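Local coordinates for protein 2-oxo-1,2-dihydroquinoline 8-monooxygenase, oxygenase component (Pseudomonas putida, PDB 1Z02) that hydroxylates 2-oxo-1,2-dihydroquinoline at position 8 as the oxygenase component of a Rieske monooxygenase, with a [2Fe-2S] cluster and a mononuclear iron, at residues V197-M201 and F345-Y349; H311-W317 and Y328-R334. All blocks are in the same frame, centred on the assembly; numbering follows the deposited sequence.

In the fold
The two contacts show how one β-strand can be shared, paired on both edges and covered by the helix that follows it. Strand 325-335 pairs with strand 313-320 in contact 2 and, on its other edge, with strand 196-206, the strand of contact 1; H199 O to L332 N and M201 O to E330 N, both 2.8 Å, are probable hydrogen bonds of that second pairing. Helix 339-359 covers the sheet face bearing H199, L332 and E330, consistent with the helix-grip fold of Bet v 1-like domains. The centres of the two contacts lie about 10 Å apart. The ferric ion is about 7 Å from the Y328 side chain of contact 2 but about 13 Å from that of M201 in contact 1.

Contact 1: V197-M201 and F345-Y349; sequences VVHGM and FQYRY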
# COMPACT_ATOMS: atom_id res chain seq x y z
N VAL A 197 -33.25 1.77 -25.75
CA VAL A 197 -33.03 2.50 -24.51
C VAL A 197 -32.08 1.73 -23.60
O VAL A 197 -32.18 0.51 -23.50
CB VAL A 197 -34.35 2.77 -23.76
CG1 VAL A 197 -34.08 3.54 -22.47
CG2 VAL A 197 -35.30 3.55 -24.66
N VAL A 198 -31.17 2.44 -22.95
CA VAL A 198 -30.20 1.81 -22.06
C VAL A 198 -30.35 2.23 -20.59
O VAL A 198 -30.43 3.42 -20.29
CB VAL A 198 -28.74 2.14 -22.49
CG1 VAL A 198 -27.77 1.55 -21.49
CG2 VAL A 198 -28.46 1.59 -23.87
N HIS A 199 -30.39 1.25 -19.70
CA HIS A 199 -30.47 1.50 -18.26
C HIS A 199 -29.41 0.60 -17.66
O HIS A 199 -29.28 -0.56 -18.05
CB HIS A 199 -31.83 1.13 -17.68
CG HIS A 199 -32.94 2.07 -18.06
ND1 HIS A 199 -32.86 3.43 -17.85
CD2 HIS A 199 -34.15 1.85 -18.62
CE1 HIS A 199 -33.97 4.00 -18.27
NE2 HIS A 199 -34.77 3.07 -18.74
N GLY A 200 -28.64 1.12 -16.71
CA GLY A 200 -27.62 0.29 -16.11
C GLY A 200 -26.65 1.02 -15.21
O GLY A 200 -26.93 2.10 -14.70
N MET A 201 -25.48 0.41 -15.03
CA MET A 201 -24.48 0.99 -14.15
C MET A 201 -23.11 0.41 -14.43
O MET A 201 -22.98 -0.60 -15.14
CB MET A 201 -24.84 0.64 -12.71
CG MET A 201 -24.81 -0.87 -12.47
SD MET A 201 -25.51 -1.36 -10.90
CE MET A 201 -25.43 -3.06 -11.01
N PHE A 345 -40.47 0.66 -19.13
CA PHE A 345 -39.13 0.08 -19.07
C PHE A 345 -38.34 0.69 -17.91
O PHE A 345 -37.68 -0.02 -17.15
CB PHE A 345 -38.41 0.31 -20.40
CG PHE A 345 -37.04 -0.31 -20.47
CD1 PHE A 345 -36.79 -1.58 -19.96
CD2 PHE A 345 -36.00 0.38 -21.10
CE1 PHE A 345 -35.53 -2.16 -20.07
CE2 PHE A 345 -34.74 -0.19 -21.22
CZ PHE A 345 -34.50 -1.46 -20.70
N GLN A 346 -38.42 2.01 -17.78
CA GLN A 346 -37.72 2.73 -16.71
C GLN A 346 -38.23 2.25 -15.36
O GLN A 346 -37.47 1.97 -14.45
CB GLN A 346 -37.97 4.24 -16.85
CG GLN A 346 -37.39 5.12 -15.74
CD GLN A 346 -35.88 5.23 -15.79
OE1 GLN A 346 -35.16 4.53 -15.07
NE2 GLN A 346 -35.38 6.09 -16.67
N TYR A 347 -39.55 2.15 -15.26
CA TYR A 347 -40.22 1.71 -14.04
C TYR A 347 -39.88 0.27 -13.66
O TYR A 347 -39.58 -0.03 -12.50
CB TYR A 347 -41.73 1.86 -14.20
CG TYR A 347 -42.51 1.60 -12.93
CD1 TYR A 347 -42.50 2.53 -11.88
CD2 TYR A 347 -43.25 0.43 -12.76
CE1 TYR A 347 -43.20 2.29 -10.70
CE2 TYR A 347 -43.95 0.18 -11.59
CZ TYR A 347 -43.92 1.11 -10.57
OH TYR A 347 -44.60 0.85 -9.40
N ARG A 348 -39.93 -0.64 -14.63
CA ARG A 348 -39.62 -2.03 -14.36
C ARG A 348 -38.13 -2.22 -14.07
O ARG A 348 -37.74 -3.17 -13.40
CB ARG A 348 -40.03 -2.91 -15.54
CG ARG A 348 -40.03 -4.38 -15.17
CD ARG A 348 -40.70 -5.24 -16.22
NE ARG A 348 -40.79 -6.63 -15.76
CZ ARG A 348 -41.57 -7.05 -14.78
NH1 ARG A 348 -41.58 -8.33 -14.43
NH2 ARG A 348 -42.37 -6.20 -14.16
N TYR A 349 -37.31 -1.32 -14.60
CA TYR A 349 -35.87 -1.38 -14.36
C TYR A 349 -35.62 -1.00 -12.89
O TYR A 349 -34.96 -1.71 -12.14
CB TYR A 349 -35.12 -0.40 -15.27
CG TYR A 349 -33.65 -0.25 -14.90
CD1 TYR A 349 -32.74 -1.27 -15.17
CD2 TYR A 349 -33.20 0.86 -14.19
CE1 TYR A 349 -31.41 -1.19 -14.73
CE2 TYR A 349 -31.88 0.95 -13.75
CZ TYR A 349 -31.00 -0.08 -14.02
OH TYR A 349 -29.70 -0.01 -13.58
O HOH W 1 -28.82 2.24 -12.17
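Helix 339-359 packs on strand 196-206 of the antiparallel sheet through an aromatic cluster of H199, F345 and Y349, the local axes running nearly parallel (19°) at 9.8 Å. F345 comes first. Its t rotamer extends the ring to the strand, where V197 O sits at the ring edge, 3.5 Å from F345 CE2, and V197 CB lies 3.9 Å from the same carbon. Over one face of this ring stands the imidazole of H199, with H199 CD2 3.4 Å from F345 CE2; the two planes meet obliquely at 50°. One residue on, Q346 starts sideways, but its side chain turns in to flank the H199 ring. Y347 points away and R348 lies out of reach; R348 forms a salt bridge with E309. A helical turn after F345, Y349 points back inward. H199 CB sits almost on its ring normal, 3.5 Å from the centroid, a CH-pi contact. Farther out, Y349 OH packs 3.3 Å from G200 CA, at a residue whose unusual backbone angles themselves call for glycine. A water 2.8 Å from Y349 OH donates to G200 O at 3.2 Å. The contact thus rests on aromatic and van der Waals packing, without a direct hydrogen bond between the segments: H199 meets F345 through its ring, obliquely, and the Y349 face through CB, while the polar link is made by the water joining Y349 OH to G200 O.

Contact 2: H311-W317 and Y328-R334; sequences HVVQYEW and YWEILVR
This β-hairpin pairs strands 313-320 and 325-335 in the antiparallel sheet of the catalytic domain. Build both extended, N-to-C directions at 167°, with V313-V333, Y315-I331 and W317-W329 as hydrogen-bonded pairs and Q314-L332 and E316-E330 as non-hydrogen-bonded ones. V333 N to V313 O is 2.9 Å; Y315 N to I331 O, I331 N to Y315 O and W329 N to W317 O are each 3.0 Å; W317 N to W329 O is weak at 3.3 Å. H311 (phi 72°) sets CB over the guanidinium face of R334 (t, t, t), 4.1 Å from R334 CZ. The face with Y315, W317 and I331 is largely apolar and aromatic. I331, in p, sends CD1 to the W317 ring edge, 3.7 Å from W317 CZ3; Y315, in m, puts CD1 3.7 Å from V333 CG2, its hydroxyl hydrogen-bonded to P189 O. W317 and W329, both m, differ in chi2 (-92° and 65°), and W329 stacks on H202. On the face with Q314 and E330, E330 (m) salt-bridges R203, and Q314 (t, t) gives NE2 to E316 OE2 at 3.0 Å. Near the ferric ion, E316 (m, t) also accepts from Y328 (t, chi2 51°), Y328 OH to E316 OE2 being 2.6 Å.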
# COMPACT_ATOMS: atom_id res chain seq x y z
N HIS A 311 -37.35 -9.50 -25.34
CA HIS A 311 -37.15 -8.16 -25.90
C HIS A 311 -36.18 -7.31 -25.09
O HIS A 311 -35.91 -6.16 -25.44
CB HIS A 311 -38.49 -7.42 -26.03
CG HIS A 311 -39.47 -8.11 -26.92
ND1 HIS A 311 -40.43 -8.97 -26.44
CD2 HIS A 311 -39.62 -8.09 -28.27
CE1 HIS A 311 -41.13 -9.45 -27.45
NE2 HIS A 311 -40.66 -8.93 -28.57
N VAL A 312 -35.65 -7.89 -24.02
CA VAL A 312 -34.67 -7.20 -23.18
C VAL A 312 -33.38 -8.01 -23.29
O VAL A 312 -33.44 -9.24 -23.35
CB VAL A 312 -35.10 -7.17 -21.70
CG1 VAL A 312 -34.05 -6.46 -20.86
CG2 VAL A 312 -36.44 -6.46 -21.55
N VAL A 313 -32.24 -7.33 -23.31
CA VAL A 313 -30.94 -8.00 -23.41
C VAL A 313 -29.93 -7.36 -22.46
O VAL A 313 -29.97 -6.15 -22.22
CB VAL A 313 -30.39 -7.94 -24.86
CG1 VAL A 313 -30.23 -6.49 -25.30
CG2 VAL A 313 -29.05 -8.65 -24.95
N GLN A 314 -29.03 -8.18 -21.91
CA GLN A 314 -28.00 -7.67 -21.00
C GLN A 314 -26.62 -7.70 -21.62
O GLN A 314 -26.20 -8.72 -22.17
CB GLN A 314 -27.98 -8.46 -19.69
CG GLN A 314 -27.01 -7.86 -18.65
CD GLN A 314 -27.18 -8.44 -17.26
OE1 GLN A 314 -28.30 -8.70 -16.82
NE2 GLN A 314 -26.07 -8.64 -16.55
N TYR A 315 -25.92 -6.57 -21.54
CA TYR A 315 -24.57 -6.44 -22.08
C TYR A 315 -23.62 -6.08 -20.95
O TYR A 315 -23.98 -5.32 -20.06
CB TYR A 315 -24.50 -5.32 -23.13
CG TYR A 315 -25.26 -5.61 -24.40
CD1 TYR A 315 -26.39 -4.86 -24.74
CD2 TYR A 315 -24.84 -6.61 -25.27
CE1 TYR A 315 -27.07 -5.09 -25.93
CE2 TYR A 315 -25.52 -6.85 -26.46
CZ TYR A 315 -26.63 -6.09 -26.78
OH TYR A 315 -27.32 -6.33 -27.95
N GLU A 316 -22.41 -6.63 -21.00
CA GLU A 316 -21.41 -6.33 -19.98
C GLU A 316 -20.04 -6.08 -20.59
O GLU A 316 -19.68 -6.64 -21.63
CB GLU A 316 -21.29 -7.47 -18.96
CG GLU A 316 -22.58 -7.85 -18.27
CD GLU A 316 -22.34 -8.77 -17.09
OE1 GLU A 316 -21.36 -9.55 -17.13
OE2 GLU A 316 -23.14 -8.73 -16.13
N TRP A 317 -19.29 -5.22 -19.92
CA TRP A 317 -17.93 -4.88 -20.31
C TRP A 317 -17.12 -5.02 -19.03
O TRP A 317 -17.67 -4.90 -17.93
CB TRP A 317 -17.85 -3.44 -20.80
CG TRP A 317 -18.34 -3.21 -22.20
CD1 TRP A 317 -17.59 -3.23 -23.34
CD2 TRP A 317 -19.69 -2.92 -22.60
NE1 TRP A 317 -18.38 -2.96 -24.43
CE2 TRP A 317 -19.67 -2.76 -24.01
CE3 TRP A 317 -20.90 -2.76 -21.92
CZ2 TRP A 317 -20.83 -2.46 -24.75
CZ3 TRP A 317 -22.05 -2.46 -22.65
CH2 TRP A 317 -22.01 -2.32 -24.05
N TYR A 328 -16.54 -2.56 -14.30
CA TYR A 328 -17.56 -3.52 -14.69
C TYR A 328 -18.89 -2.87 -15.07
O TYR A 328 -19.58 -2.29 -14.23
CB TYR A 328 -17.73 -4.52 -13.55
CG TYR A 328 -18.90 -5.47 -13.66
CD1 TYR A 328 -19.12 -6.22 -14.82
CD2 TYR A 328 -19.74 -5.69 -12.57
CE1 TYR A 328 -20.15 -7.17 -14.89
CE2 TYR A 328 -20.77 -6.63 -12.62
CZ TYR A 328 -20.97 -7.37 -13.78
OH TYR A 328 -21.97 -8.32 -13.79
N TRP A 329 -19.24 -2.96 -16.35
CA TRP A 329 -20.48 -2.39 -16.86
C TRP A 329 -21.58 -3.44 -16.96
O TRP A 329 -21.33 -4.58 -17.36
CB TRP A 329 -20.27 -1.78 -18.24
CG TRP A 329 -19.43 -0.54 -18.25
CD1 TRP A 329 -18.10 -0.43 -17.92
CD2 TRP A 329 -19.85 0.77 -18.65
NE1 TRP A 329 -17.68 0.87 -18.09
CE2 TRP A 329 -18.73 1.63 -18.53
CE3 TRP A 329 -21.06 1.31 -19.09
CZ2 TRP A 329 -18.79 2.99 -18.85
CZ3 TRP A 329 -21.12 2.67 -19.40
CH2 TRP A 329 -19.99 3.49 -19.28
N GLU A 330 -22.80 -3.04 -16.58
CA GLU A 330 -23.98 -3.91 -16.67
C GLU A 330 -25.11 -3.06 -17.21
O GLU A 330 -25.56 -2.14 -16.53
CB GLU A 330 -24.43 -4.40 -15.30
CG GLU A 330 -23.49 -5.29 -14.56
CD GLU A 330 -24.04 -5.63 -13.20
OE1 GLU A 330 -25.04 -6.36 -13.13
OE2 GLU A 330 -23.48 -5.14 -12.20
N ILE A 331 -25.57 -3.33 -18.43
CA ILE A 331 -26.69 -2.57 -18.95
C ILE A 331 -27.77 -3.48 -19.53
O ILE A 331 -27.49 -4.60 -19.98
CB ILE A 331 -26.27 -1.55 -20.07
CG1 ILE A 331 -25.81 -2.29 -21.32
CG2 ILE A 331 -25.19 -0.61 -19.53
CD1 ILE A 331 -25.62 -1.41 -22.53
N LEU A 332 -29.00 -2.99 -19.49
CA LEU A 332 -30.15 -3.70 -20.03
C LEU A 332 -30.68 -2.80 -21.13
O LEU A 332 -30.85 -1.60 -20.93
CB LEU A 332 -31.22 -3.91 -18.95
CG LEU A 332 -30.83 -4.86 -17.82
CD1 LEU A 332 -31.93 -4.93 -16.79
CD2 LEU A 332 -30.54 -6.23 -18.41
N VAL A 333 -30.92 -3.40 -22.29
CA VAL A 333 -31.41 -2.65 -23.43
C VAL A 333 -32.76 -3.18 -23.90
O VAL A 333 -33.00 -4.39 -23.90
CB VAL A 333 -30.40 -2.74 -24.61
CG1 VAL A 333 -30.87 -1.87 -25.76
CG2 VAL A 333 -29.01 -2.30 -24.15
N ARG A 334 -33.64 -2.26 -24.27
CA ARG A 334 -34.96 -2.61 -24.78
C ARG A 334 -35.41 -1.49 -25.71
O ARG A 334 -35.34 -0.32 -25.34
CB ARG A 334 -35.99 -2.78 -23.66
CG ARG A 334 -37.33 -3.28 -24.18
CD ARG A 334 -38.45 -3.23 -23.16
NE ARG A 334 -39.69 -3.75 -23.73
CZ ARG A 334 -40.26 -4.90 -23.37
NH1 ARG A 334 -41.38 -5.29 -23.95
NH2 ARG A 334 -39.71 -5.65 -22.43